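Local atomic coordinates of amphinase-2 (PDB entry 2P7S), a protein that cleaves RNA as an endonuclease of the pancreatic ribonuclease family and is toxic to cultured human submaxillary gland carcinoma cells. Residues A[25-30]-A[84-89]; A[57-62]-A[103-108]; A[15-20]-A[47-52]. All blocks are in the same frame, centred on the assembly; numbering follows the deposited sequence. Where two conformers were deposited one is given.

How the interactions relate
All three contacts reach the same mixed sheet of the ribonuclease fold, yet they differ in place and chemistry. Interaction 1, partly buried and glycosylated at its surface, combines a side-chain-to-backbone hydrogen bond with Met-aromatic packing. Interaction 2, about 27 Å away between centres on the opposite side of the chain's centre, is the buried one, a disulfide loop against a strand with sulfur and apolar touches. Interaction 3, nearest the chain's centre, is parallel strand pairing plus a side-chain bond from H49 to Q19. It touches both others: M30 and T29 of interaction 1 pack on F47, and H15 lies against F108 of interaction 2. The acetate also links interactions 2 and 3.

Interaction 1: A[25-30]-A[84-89]. With NAG (2-acetamido-2-deoxy-beta-D-glucopyranose), chain B.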
loop_
_atom_site.group_PDB
_atom_site.type_symbol
_atom_site.label_atom_id
_atom_site.label_comp_id
_atom_site.label_asym_id
_atom_site.label_seq_id
_atom_site.Cartn_x
_atom_site.Cartn_y
_atom_site.Cartn_z
ATOM N N ASN A 25 4.433 6.595 -11.337
ATOM C CA ASN A 25 5.866 6.835 -11.415
ATOM C C ASN A 25 6.442 6.912 -10.017
ATOM O O ASN A 25 6.183 7.864 -9.276
ATOM C CB ASN A 25 6.155 8.144 -12.156
ATOM C CG ASN A 25 7.635 8.342 -12.428
ATOM O OD1 ASN A 25 8.476 8.006 -11.599
ATOM N ND2 ASN A 25 7.958 8.904 -13.585
ATOM N N CYS A 26 7.223 5.904 -9.652
ATOM C CA CYS A 26 7.840 5.872 -8.336
ATOM C C CYS A 26 8.646 7.133 -8.025
ATOM O O CYS A 26 8.587 7.659 -6.913
ATOM C CB CYS A 26 8.762 4.660 -8.218
ATOM S SG CYS A 26 7.907 3.058 -8.053
ATOM N N ASN A 27 9.413 7.611 -8.998
ATOM C CA ASN A 27 10.237 8.796 -8.773
ATOM C C ASN A 27 9.418 10.013 -8.402
ATOM O O ASN A 27 9.896 10.897 -7.691
ATOM C CB ASN A 27 11.090 9.086 -10.005
ATOM C CG ASN A 27 11.961 7.921 -10.371
ATOM O OD1 ASN A 27 12.477 7.238 -9.484
ATOM N ND2 ASN A 27 12.131 7.680 -11.667
ATOM N N ARG A 28 8.178 10.048 -8.871
ATOM C CA ARG A 28 7.275 11.153 -8.579
ATOM C C ARG A 28 6.596 11.000 -7.215
ATOM O O ARG A 28 6.728 11.853 -6.342
ATOM C CB ARG A 28 6.186 11.243 -9.656
ATOM C CG ARG A 28 5.095 12.269 -9.351
ATOM C CD ARG A 28 3.816 12.004 -10.147
ATOM N NE ARG A 28 3.997 12.139 -11.594
ATOM C CZ ARG A 28 3.623 11.222 -12.487
ATOM N NH1 ARG A 28 3.049 10.095 -12.088
ATOM N NH2 ARG A 28 3.812 11.434 -13.783
ATOM N N THR A 29 5.882 9.893 -7.041
ATOM C CA THR A 29 5.125 9.650 -5.821
ATOM C C THR A 29 5.931 9.374 -4.552
ATOM O O THR A 29 5.549 9.829 -3.472
ATOM C CB THR A 29 4.104 8.525 -6.059
ATOM O OG1 THR A 29 3.362 8.819 -7.250
ATOM C CG2 THR A 29 3.138 8.421 -4.888
ATOM N N MET A 30 7.034 8.636 -4.666
ATOM C CA MET A 30 7.865 8.371 -3.491
ATOM C C MET A 30 8.446 9.690 -2.974
ATOM O O MET A 30 8.890 9.784 -1.828
ATOM C CB MET A 30 9.013 7.409 -3.830
ATOM C CG MET A 30 8.602 5.951 -4.046
ATOM S SD MET A 30 7.753 5.204 -2.624
ATOM C CE MET A 30 9.121 4.894 -1.505
ATOM N N ARG A 84 19.835 8.024 -4.904
ATOM C CA ARG A 84 19.579 9.462 -4.933
ATOM C C ARG A 84 18.093 9.726 -5.187
ATOM O O ARG A 84 17.720 10.598 -5.968
ATOM C CB ARG A 84 20.441 10.137 -6.005
ATOM C CG ARG A 84 21.898 10.296 -5.588
ATOM C CD ARG A 84 22.719 10.976 -6.669
ATOM N NE ARG A 84 22.855 10.135 -7.854
ATOM C CZ ARG A 84 23.583 9.024 -7.905
ATOM N NH1 ARG A 84 24.249 8.614 -6.830
ATOM N NH2 ARG A 84 23.645 8.321 -9.028
ATOM N N CYS A 85 17.259 8.942 -4.508
ATOM C CA CYS A 85 15.800 9.032 -4.584
ATOM C C CYS A 85 15.144 8.683 -5.918
ATOM O O CYS A 85 14.028 9.116 -6.198
ATOM C CB CYS A 85 15.339 10.414 -4.117
ATOM S SG CYS A 85 16.044 10.875 -2.500
ATOM N N LYS A 86 15.841 7.905 -6.739
ATOM C CA LYS A 86 15.314 7.436 -8.020
ATOM C C LYS A 86 15.195 5.924 -7.812
ATOM O O LYS A 86 16.142 5.274 -7.362
ATOM C CB LYS A 86 16.275 7.774 -9.159
ATOM C CG LYS A 86 16.374 9.270 -9.457
ATOM C CD LYS A 86 15.078 9.795 -10.064
ATOM C CE LYS A 86 15.220 11.234 -10.540
ATOM N NZ LYS A 86 15.399 12.201 -9.416
ATOM N N TYR A 87 14.038 5.368 -8.153
ATOM C CA TYR A 87 13.760 3.957 -7.894
ATOM C C TYR A 87 13.628 2.944 -9.019
ATOM O O TYR A 87 13.436 3.291 -10.182
ATOM C CB TYR A 87 12.457 3.845 -7.101
ATOM C CG TYR A 87 12.384 4.637 -5.822
ATOM C CD1 TYR A 87 12.345 6.032 -5.834
ATOM C CD2 TYR A 87 12.325 3.982 -4.592
ATOM C CE1 TYR A 87 12.247 6.755 -4.640
ATOM C CE2 TYR A 87 12.228 4.688 -3.407
ATOM C CZ TYR A 87 12.189 6.069 -3.431
ATOM O OH TYR A 87 12.087 6.747 -2.243
ATOM N N SER A 88 13.702 1.672 -8.618
ATOM C CA SER A 88 13.475 0.546 -9.506
ATOM C C SER A 88 11.980 0.321 -9.265
ATOM O O SER A 88 11.499 0.486 -8.138
ATOM C CB SER A 88 14.263 -0.693 -9.068
ATOM O OG SER A 88 15.626 -0.571 -9.433
ATOM N N GLN A 89 11.254 -0.046 -10.311
ATOM C CA GLN A 89 9.812 -0.232 -10.220
ATOM C C GLN A 89 9.398 -1.599 -10.739
ATOM O O GLN A 89 9.851 -2.034 -11.801
ATOM C CB GLN A 89 9.124 0.867 -11.041
ATOM C CG GLN A 89 7.608 0.828 -11.091
ATOM C CD GLN A 89 7.021 2.093 -11.720
ATOM O OE1 GLN A 89 7.624 3.165 -11.656
ATOM N NE2 GLN A 89 5.832 1.974 -12.303
HETATM C C1 NAG B . 12.808 6.472 -12.096
HETATM C C2 NAG B . 12.330 6.077 -13.500
HETATM C C3 NAG B . 13.071 4.819 -13.959
HETATM C C4 NAG B . 14.574 5.082 -13.909
HETATM C C5 NAG B . 14.959 5.463 -12.472
HETATM C C6 NAG B . 16.445 5.750 -12.297
HETATM C C7 NAG B . 10.144 6.213 -14.509
HETATM C C8 NAG B . 8.661 5.892 -14.423
HETATM N N2 NAG B . 10.900 5.836 -13.483
HETATM O O3 NAG B . 12.677 4.475 -15.279
HETATM O O4 NAG B . 15.292 3.905 -14.327
HETATM O O5 NAG B . 14.237 6.651 -12.072
HETATM O O6 NAG B . 16.852 6.858 -13.085
HETATM O O7 NAG B . 10.592 6.792 -15.499
#
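An N-linked glycosylation site on the ribonuclease fold lies where the short helix 26-29 packs beside strand 86-101. The glycosylated residue is N27, and both ends of its carboxamide are in use. ND2 of N27 is joined to C1 of the sugar, while its OD1 accepts a bond from the backbone N of Y87 at 2.8 Å, nearly straight (164° at the hydrogen) and almost along the C=O axis. This bond holds the amide in one rotation and so probably limits the directions in which the glycan can leave the surface. CG of N27 also rests against CD of the bent K86 side chain, and CB of K86 borders the ring oxygen of the sugar. On the other flank the acetyl methyl C8 of the sugar approaches ND2 of N25 to 3.2 Å. N25 itself is the N-cap of the helix: its OD1 accepts weak bonds from N of N27 and N of R28.

Deeper in, C26 is tied by a disulfide to C79, and its CB meets CB of Y87 at 3.9 Å. OE1 of Q89, at the end of an extended side chain, takes a weak bond from N of C26 at 3.4 Å and lies near SG of the same cysteine. The Y87 ring is covered on one face by M30, whose CG stands 3.8 Å from the ring centroid in a CH-pi contact. N27 OD1 lies in the plane at the edge of this ring, and OH of Y87 is hydrogen-bonded to O of K42. M30 bends at its second and third torsions, so SD adds an oblique Met-aromatic contact at 5.0 Å from the ring centroid, and CE curls back to lie 3.6 Å from OH of Y87.

Interaction 2: A[57-62]-A[103-108]. With ACT (acetate ion), chain D.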
loop_
_atom_site.group_PDB
_atom_site.type_symbol
_atom_site.label_atom_id
_atom_site.label_comp_id
_atom_site.label_asym_id
_atom_site.label_seq_id
_atom_site.Cartn_x
_atom_site.Cartn_y
_atom_site.Cartn_z
ATOM N N GLU A 57 -12.333 -3.934 2.936
ATOM C CA GLU A 57 -13.055 -5.195 3.099
ATOM C C GLU A 57 -12.167 -6.304 3.667
ATOM O O GLU A 57 -12.659 -7.260 4.272
ATOM C CB GLU A 57 -13.622 -5.665 1.752
ATOM C CG GLU A 57 -14.633 -4.725 1.107
ATOM C CD GLU A 57 -15.190 -5.274 -0.197
ATOM O OE1 GLU A 57 -15.804 -6.361 -0.170
ATOM O OE2 GLU A 57 -15.014 -4.623 -1.250
ATOM N N ILE A 58 -10.858 -6.187 3.459
ATOM C CA ILE A 58 -9.932 -7.203 3.946
ATOM C C ILE A 58 -10.060 -7.378 5.460
ATOM O O ILE A 58 -9.786 -8.450 6.003
ATOM C CB ILE A 58 -8.464 -6.832 3.620
ATOM C CG1 ILE A 58 -8.292 -6.642 2.109
ATOM C CG2 ILE A 58 -7.529 -7.926 4.117
ATOM C CD1 ILE A 58 -6.922 -6.085 1.707
ATOM N N CYS A 59 -10.493 -6.322 6.139
ATOM C CA CYS A 59 -10.625 -6.354 7.591
ATOM C C CYS A 59 -12.062 -6.528 8.105
ATOM O O CYS A 59 -12.305 -6.412 9.306
ATOM C CB CYS A 59 -10.053 -5.062 8.178
ATOM S SG CYS A 59 -8.294 -4.731 7.815
ATOM N N ARG A 60 -13.003 -6.824 7.216
ATOM C CA ARG A 60 -14.399 -6.944 7.629
ATOM C C ARG A 60 -14.732 -7.928 8.745
ATOM O O ARG A 60 -15.777 -7.804 9.378
ATOM C CB ARG A 60 -15.304 -7.222 6.422
ATOM C CG ARG A 60 -15.074 -8.534 5.694
ATOM C CD ARG A 60 -16.250 -8.801 4.761
ATOM N NE ARG A 60 -15.911 -9.676 3.642
ATOM C CZ ARG A 60 -15.509 -10.938 3.760
ATOM N NH1 ARG A 60 -15.390 -11.496 4.957
ATOM N NH2 ARG A 60 -15.224 -11.642 2.672
ATOM N N ARG A 61 -13.863 -8.898 9.005
ATOM C CA ARG A 61 -14.149 -9.855 10.071
ATOM C C ARG A 61 -13.072 -9.890 11.141
ATOM O O ARG A 61 -13.079 -10.762 12.008
ATOM C CB ARG A 61 -14.356 -11.254 9.487
ATOM C CG ARG A 61 -15.442 -11.295 8.422
ATOM C CD ARG A 61 -16.248 -12.581 8.464
ATOM N NE ARG A 61 -17.239 -12.634 7.393
ATOM C CZ ARG A 61 -18.192 -11.724 7.200
ATOM N NH1 ARG A 61 -18.293 -10.676 8.012
ATOM N NH2 ARG A 61 -19.047 -11.862 6.196
ATOM N N ALA A 62 -12.160 -8.925 11.091
ATOM C CA ALA A 62 -11.067 -8.853 12.051
ATOM C C ALA A 62 -11.428 -8.154 13.357
ATOM O O ALA A 62 -12.164 -7.164 13.372
ATOM C CB ALA A 62 -9.867 -8.156 11.412
ATOM N N ASN A 103 -11.960 -3.137 11.974
ATOM C CA ASN A 103 -12.366 -3.064 10.568
ATOM C C ASN A 103 -11.526 -2.158 9.660
ATOM O O ASN A 103 -11.841 -1.998 8.477
ATOM C CB ASN A 103 -13.842 -2.651 10.481
ATOM C CG ASN A 103 -14.114 -1.284 11.106
ATOM O OD1 ASN A 103 -13.598 -0.954 12.183
ATOM N ND2 ASN A 103 -14.947 -0.489 10.439
ATOM N N TYR A 104 -10.451 -1.588 10.196
ATOM C CA TYR A 104 -9.597 -0.685 9.417
ATOM C C TYR A 104 -8.169 -1.147 9.108
ATOM O O TYR A 104 -7.439 -1.565 10.000
ATOM C CB TYR A 104 -9.479 0.667 10.126
ATOM C CG TYR A 104 -10.738 1.492 10.125
ATOM C CD1 TYR A 104 -11.543 1.584 11.263
ATOM C CD2 TYR A 104 -11.135 2.173 8.978
ATOM C CE1 TYR A 104 -12.717 2.341 11.250
ATOM C CE2 TYR A 104 -12.299 2.926 8.955
ATOM C CZ TYR A 104 -13.084 3.005 10.089
ATOM O OH TYR A 104 -14.240 3.744 10.040
ATOM N N PRO A 105 -7.763 -1.086 7.830
ATOM C CA PRO A 105 -6.389 -1.494 7.504
ATOM C C PRO A 105 -5.498 -0.410 8.115
ATOM O O PRO A 105 -5.786 0.780 7.959
ATOM C CB PRO A 105 -6.366 -1.440 5.977
ATOM C CG PRO A 105 -7.778 -1.784 5.601
ATOM C CD PRO A 105 -8.592 -0.995 6.612
ATOM N N VAL A 106 -4.439 -0.791 8.822
ATOM C CA VAL A 106 -3.564 0.209 9.419
ATOM C C VAL A 106 -2.092 0.069 9.042
ATOM O O VAL A 106 -1.322 1.013 9.191
ATOM C CB VAL A 106 -3.689 0.227 10.981
ATOM C CG1 VAL A 106 -5.127 0.537 11.379
ATOM C CG2 VAL A 106 -3.256 -1.105 11.578
ATOM N N HIS A 107 -1.694 -1.092 8.538
ATOM C CA HIS A 107 -0.289 -1.268 8.179
ATOM C C HIS A 107 -0.110 -2.282 7.065
ATOM O O HIS A 107 -0.763 -3.324 7.047
ATOM C CB HIS A 107 0.512 -1.709 9.415
ATOM C CG HIS A 107 1.988 -1.824 9.177
ATOM N ND1 HIS A 107 2.789 -0.733 8.910
ATOM C CD2 HIS A 107 2.807 -2.906 9.161
ATOM C CE1 HIS A 107 4.036 -1.137 8.739
ATOM N NE2 HIS A 107 4.074 -2.451 8.886
ATOM N N PHE A 108 0.779 -1.975 6.125
ATOM C CA PHE A 108 1.044 -2.902 5.035
ATOM C C PHE A 108 2.228 -3.762 5.464
ATOM O O PHE A 108 3.315 -3.247 5.710
ATOM C CB PHE A 108 1.379 -2.149 3.750
ATOM C CG PHE A 108 1.544 -3.044 2.561
ATOM C CD1 PHE A 108 2.760 -3.674 2.307
ATOM C CD2 PHE A 108 0.476 -3.284 1.709
ATOM C CE1 PHE A 108 2.905 -4.531 1.220
ATOM C CE2 PHE A 108 0.611 -4.145 0.618
ATOM C CZ PHE A 108 1.826 -4.768 0.377
HETATM C C ACT D . 1.612 1.795 7.139
HETATM O O ACT D . 2.285 2.018 8.169
HETATM O OXT ACT D . 1.692 0.767 6.316
HETATM C CH3 ACT D . 0.567 2.843 6.788
#
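This is a buried loop-to-strand contact of the pancreatic ribonuclease fold: the turn that follows helix 52-56 meets the beginning of strand 104-111, which further along carries a classic beta bulge and the presumed proton donor H107. The loop is closed by a type I beta turn from C59 to A62, with N of A62 bonded to O of C59 at 3.1 Å. The same carbonyl oxygen receives the CA-H of N103, a CA-H...O contact whose carbon stands 3.6 Å away. C59 carries most of the packing. Its CB sits by O of N103 at 3.6 Å, and its SG, placed anti to the carbonyl carbon, comes within 3.7 Å of CG of P105 and lies about as close to N of that proline. SG is also half of a disulfide with C100 on strand 86-101, so the loop is fastened covalently to the neighbouring strand of the sheet while it leans on this one. P105 in turn touches W8 and F11 of helix 6-15, so it joins loop, strand and helix.

Beyond the proline, V106 and H107 form the bulge opposite T99. H107 has CG anti to the backbone N (chi1 -176°), and its ND1 donates to O of an acetate ion at 2.9 Å, with that oxygen in plane at the ring edge. The backbone N of F108 holds the other oxygen, OXT, also at 2.9 Å, so adjacent residues hold the two oxygens, and NE2 of H15 makes a third bond, to OXT. Acetate probably comes from the crystallisation liquor, but its position is consistent with the site where relatives hold the scissile phosphate. On its other side, the acetate methyl CH3 approaches O of V106 to 3.6 Å.

Interaction 3: A[15-20]-A[47-52]; sequences HITSQS and FIHSTT. With ACT (acetate ion), chain D.
From CB, the H49 side chain runs alongside T17 on one face of the parallel strands 16-17 and 45-49 of a beta-alpha-beta unit, its ring end leaning toward the 18-20 loop. CB lies 4.1 Å from O of Q19. CG, anti to the carbonyl carbon, starts a ring covered on one face by CG2 of T17 (CH-pi, 3.8 Å to the centroid). ND1 donates to O of Q19 at 2.7 Å and 166°, in the ring plane but above the carbonyl plane. CE1 faces O of S20 at 3.7 Å, and NE2 is bonded to OG1 of T77. An alanine here would remove both ring bonds and the face on which CG2 of T17 rests, and would probably loosen the 18-20 loop from the sheet and weaken the tie to strand 74-83. Along the strands, N of I48 donates to O of H15 at 2.6 Å and N of T17 to O of I48 at 2.9 Å. Bonds at both nitrogens probably hold the H49 ring in one orientation; H15, the probable proton acceptor, is likewise held at ND1 by O of T46, but its NE2 meets acetate OXT at 2.8 Å, which would probably favour its protonated form.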
loop_
_atom_site.group_PDB
_atom_site.type_symbol
_atom_site.label_atom_id
_atom_site.label_comp_id
_atom_site.label_asym_id
_atom_site.label_seq_id
_atom_site.Cartn_x
_atom_site.Cartn_y
_atom_site.Cartn_z
ATOM N N HIS A 15 -0.496 3.921 0.844
ATOM C CA HIS A 15 -0.575 2.707 0.032
ATOM C C HIS A 15 -1.621 2.557 -1.052
ATOM O O HIS A 15 -1.506 1.648 -1.875
ATOM C CB HIS A 15 -0.712 1.496 0.959
ATOM C CG HIS A 15 0.446 1.320 1.882
ATOM N ND1 HIS A 15 1.686 0.928 1.437
ATOM C CD2 HIS A 15 0.562 1.509 3.218
ATOM C CE1 HIS A 15 2.521 0.882 2.459
ATOM N NE2 HIS A 15 1.865 1.230 3.552
ATOM N N ILE A 16 -2.650 3.392 -1.066
ATOM C CA ILE A 16 -3.664 3.222 -2.092
ATOM C C ILE A 16 -3.600 4.297 -3.165
ATOM O O ILE A 16 -3.523 5.490 -2.869
ATOM C CB ILE A 16 -5.078 3.175 -1.478
ATOM C CG1 ILE A 16 -5.125 2.102 -0.382
ATOM C CG2 ILE A 16 -6.096 2.832 -2.563
ATOM C CD1 ILE A 16 -6.503 1.849 0.201
ATOM N N THR A 17 -3.613 3.863 -4.421
ATOM C CA THR A 17 -3.553 4.810 -5.520
ATOM C C THR A 17 -4.635 4.593 -6.567
ATOM O O THR A 17 -5.003 3.453 -6.881
ATOM C CB THR A 17 -2.172 4.778 -6.229
ATOM O OG1 THR A 17 -2.151 5.788 -7.248
ATOM C CG2 THR A 17 -1.913 3.424 -6.873
ATOM N N SER A 18 -5.152 5.702 -7.095
ATOM C CA SER A 18 -6.177 5.651 -8.130
ATOM C C SER A 18 -5.503 5.698 -9.508
ATOM O O SER A 18 -6.165 5.607 -10.541
ATOM C CB SER A 18 -7.139 6.834 -7.985
ATOM O OG SER A 18 -6.467 8.070 -8.169
ATOM N N GLN A 19 -4.180 5.834 -9.516
ATOM C CA GLN A 19 -3.420 5.890 -10.769
ATOM C C GLN A 19 -3.319 4.511 -11.408
ATOM O O GLN A 19 -3.411 3.494 -10.729
ATOM C CB GLN A 19 -1.995 6.393 -10.520
ATOM C CG GLN A 19 -1.853 7.785 -9.923
ATOM C CD GLN A 19 -0.396 8.096 -9.583
ATOM O OE1 GLN A 19 0.453 8.143 -10.466
ATOM N NE2 GLN A 19 -0.102 8.291 -8.298
ATOM N N SER A 20 -3.122 4.476 -12.720
ATOM C CA SER A 20 -2.976 3.204 -13.411
ATOM C C SER A 20 -1.514 2.778 -13.247
ATOM O O SER A 20 -0.659 3.599 -12.911
ATOM C CB SER A 20 -3.288 3.368 -14.900
ATOM O OG SER A 20 -2.292 4.148 -15.545
ATOM N N PHE A 47 2.363 0.100 -3.509
ATOM C CA PHE A 47 1.126 0.808 -3.803
ATOM C C PHE A 47 0.066 -0.128 -4.365
ATOM O O PHE A 47 0.356 -0.978 -5.203
ATOM C CB PHE A 47 1.395 1.939 -4.798
ATOM C CG PHE A 47 2.295 3.009 -4.261
ATOM C CD1 PHE A 47 3.677 2.905 -4.377
ATOM C CD2 PHE A 47 1.758 4.110 -3.601
ATOM C CE1 PHE A 47 4.509 3.886 -3.839
ATOM C CE2 PHE A 47 2.582 5.098 -3.055
ATOM C CZ PHE A 47 3.958 4.986 -3.174
ATOM N N ILE A 48 -1.170 0.055 -3.915
ATOM C CA ILE A 48 -2.282 -0.789 -4.340
ATOM C C ILE A 48 -3.158 -0.022 -5.328
ATOM O O ILE A 48 -3.737 1.007 -4.984
ATOM C CB ILE A 48 -3.148 -1.205 -3.122
ATOM C CG1 ILE A 48 -2.256 -1.735 -2.000
ATOM C CG2 ILE A 48 -4.155 -2.264 -3.534
ATOM C CD1 ILE A 48 -2.929 -1.710 -0.629
ATOM N N HIS A 49 -3.243 -0.526 -6.556
ATOM C CA HIS A 49 -4.042 0.114 -7.597
ATOM C C HIS A 49 -5.482 -0.356 -7.463
ATOM O O HIS A 49 -5.897 -1.337 -8.093
ATOM C CB HIS A 49 -3.489 -0.261 -8.973
ATOM C CG HIS A 49 -2.100 0.239 -9.212
ATOM N ND1 HIS A 49 -1.839 1.486 -9.739
ATOM C CD2 HIS A 49 -0.895 -0.317 -8.941
ATOM C CE1 HIS A 49 -0.532 1.677 -9.780
ATOM N NE2 HIS A 49 0.063 0.599 -9.301
ATOM N N SER A 50 -6.247 0.346 -6.639
ATOM C CA SER A 50 -7.637 -0.022 -6.406
ATOM C C SER A 50 -8.406 1.065 -5.674
ATOM O O SER A 50 -7.814 1.983 -5.099
ATOM C CB SER A 50 -7.694 -1.314 -5.579
ATOM O OG SER A 50 -8.989 -1.546 -5.044
ATOM N N THR A 51 -9.728 0.950 -5.706
ATOM C CA THR A 51 -10.588 1.880 -5.002
ATOM C C THR A 51 -10.297 1.462 -3.559
ATOM O O THR A 51 -9.773 0.370 -3.334
ATOM C CB THR A 51 -12.059 1.617 -5.339
ATOM O OG1 THR A 51 -12.284 0.202 -5.368
ATOM C CG2 THR A 51 -12.408 2.201 -6.708
ATOM N N THR A 52 -10.627 2.312 -2.596
ATOM C CA THR A 52 -10.348 2.015 -1.194
ATOM C C THR A 52 -11.225 0.943 -0.556
ATOM O O THR A 52 -10.751 0.167 0.273
ATOM C CB THR A 52 -10.461 3.283 -0.339
ATOM O OG1 THR A 52 -11.810 3.761 -0.371
ATOM C CG2 THR A 52 -9.533 4.362 -0.864
HETATM C C ACT D . 1.612 1.795 7.139
HETATM O O ACT D . 2.285 2.018 8.169
HETATM O OXT ACT D . 1.692 0.767 6.316
HETATM C CH3 ACT D . 0.567 2.843 6.788
#